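Local coordinates for protein phosphatase (Thermotoga maritima, PDB 1NF2) that probably acts as a magnesium-dependent phosphatase of the haloacid dehalogenase (HAD) family, with an unusual substrate-binding domain, at residues A[13-16]-A[17-21]. Residues are numbered along the deposited sequence; the frame is centred on the assembly and turned at random.
Sequences LLND and NLEIS
L14 and I20 meet at the buried base of a hairpin-like loop that reverses the chain between helix 9-13 and helix 22-31, a compact example of how a short turn is held by backbone hydrogen bonds towards the turn and aliphatic side chains at the open end. The two side chains pack tightly, L14 CD2 lying 3.3 Å from I20 CG1, closer than usual van der Waals contact. With chi1 of I20 at -62°, CG1 lies beside the backbone N and faces L14, while CG2, on the other branch, reaches L13 CD2 at 3.7 Å. V51 of helix 45-55 adds to this apolar patch around I20.

Farther out, a type I beta turn runs from N15 to L18. Its L18 N to N15 O bond is 2.8 Å long, the donor standing well above the carbonyl plane. The N15 N to E19 O bond, also 2.8 Å, is straighter, at 167° about the hydrogen and in the carbonyl plane. The same E19 O receives a CA-H contact from L14 CA at 3.4 Å. Next to the N-cap of helix 22-31, a water donates to L13 O and accepts from S21 N, bridging the two arms of the loop; the side chain of S21 caps that helix through D24 N.

The solvent side is looser: D16, N17 and E19 are exposed, and the CB atoms of D16, L18 and E19 point away from the opposing segment, though those of D16 and E19 still touch it. The side chain of L18 touches D10, a magnesium ligand. The chemistry implies a turn held by two direct backbone bonds and a water bridge, with aliphatic contacts at its open end and polar side chains towards solvent.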
# COMPACT_ATOMS: atom_id res chain seq x y z
N LEU A 13 -10.58 -2.93 -6.00
CA LEU A 13 -11.75 -2.06 -5.92
C LEU A 13 -11.68 -0.99 -7.02
O LEU A 13 -12.71 -0.52 -7.50
CB LEU A 13 -11.83 -1.36 -4.55
CG LEU A 13 -13.19 -1.21 -3.86
CD1 LEU A 13 -13.13 -0.01 -2.93
CD2 LEU A 13 -14.31 -1.02 -4.88
N LEU A 14 -10.46 -0.60 -7.41
CA LEU A 14 -10.28 0.39 -8.47
C LEU A 14 -10.13 -0.32 -9.80
O LEU A 14 -9.46 -1.35 -9.89
CB LEU A 14 -9.02 1.22 -8.22
CG LEU A 14 -8.92 2.04 -6.94
CD1 LEU A 14 -7.55 2.72 -6.89
CD2 LEU A 14 -10.04 3.06 -6.88
N ASN A 15 -10.76 0.21 -10.85
CA ASN A 15 -10.62 -0.42 -12.15
C ASN A 15 -9.30 0.06 -12.75
O ASN A 15 -8.56 0.81 -12.11
CB ASN A 15 -11.82 -0.08 -13.07
CG ASN A 15 -11.95 1.41 -13.39
OD1 ASN A 15 -13.02 1.86 -13.81
ND2 ASN A 15 -10.88 2.17 -13.23
N ASP A 16 -8.99 -0.38 -13.96
CA ASP A 16 -7.75 0.01 -14.60
C ASP A 16 -7.60 1.51 -14.82
O ASP A 16 -6.49 1.99 -15.09
CB ASP A 16 -7.57 -0.75 -15.92
CG ASP A 16 -7.20 -2.21 -15.71
OD1 ASP A 16 -6.86 -2.57 -14.56
OD2 ASP A 16 -7.23 -2.99 -16.68
N ASN A 17 -8.69 2.26 -14.69
CA ASN A 17 -8.61 3.71 -14.86
C ASN A 17 -8.58 4.38 -13.50
O ASN A 17 -8.81 5.58 -13.38
CB ASN A 17 -9.81 4.23 -15.67
CG ASN A 17 -9.85 3.67 -17.08
OD1 ASN A 17 -8.83 3.62 -17.77
ND2 ASN A 17 -11.04 3.26 -17.52
N LEU A 18 -8.29 3.57 -12.48
CA LEU A 18 -8.20 4.03 -11.10
C LEU A 18 -9.49 4.62 -10.53
O LEU A 18 -9.45 5.48 -9.65
CB LEU A 18 -7.06 5.04 -10.95
CG LEU A 18 -5.65 4.54 -11.27
CD1 LEU A 18 -4.64 5.58 -10.80
CD2 LEU A 18 -5.39 3.20 -10.57
N GLU A 19 -10.63 4.15 -11.01
CA GLU A 19 -11.91 4.64 -10.51
C GLU A 19 -12.71 3.48 -9.92
O GLU A 19 -12.45 2.31 -10.21
CB GLU A 19 -12.68 5.33 -11.63
CG GLU A 19 -12.92 4.45 -12.85
CD GLU A 19 -13.20 5.25 -14.11
OE1 GLU A 19 -13.52 4.64 -15.16
OE2 GLU A 19 -13.10 6.50 -14.06
N ILE A 20 -13.67 3.81 -9.06
CA ILE A 20 -14.52 2.81 -8.43
C ILE A 20 -15.90 2.88 -9.07
O ILE A 20 -16.51 3.94 -9.10
CB ILE A 20 -14.67 3.10 -6.91
CG1 ILE A 20 -13.30 3.01 -6.24
CG2 ILE A 20 -15.66 2.12 -6.29
CD1 ILE A 20 -13.33 3.28 -4.76
N SER A 21 -16.39 1.76 -9.59
CA SER A 21 -17.71 1.73 -10.22
C SER A 21 -18.79 2.12 -9.22
O SER A 21 -18.62 1.94 -8.01
CB SER A 21 -18.02 0.33 -10.77
OG SER A 21 -18.27 -0.59 -9.72
O HOH W 1 -14.99 -0.69 -9.24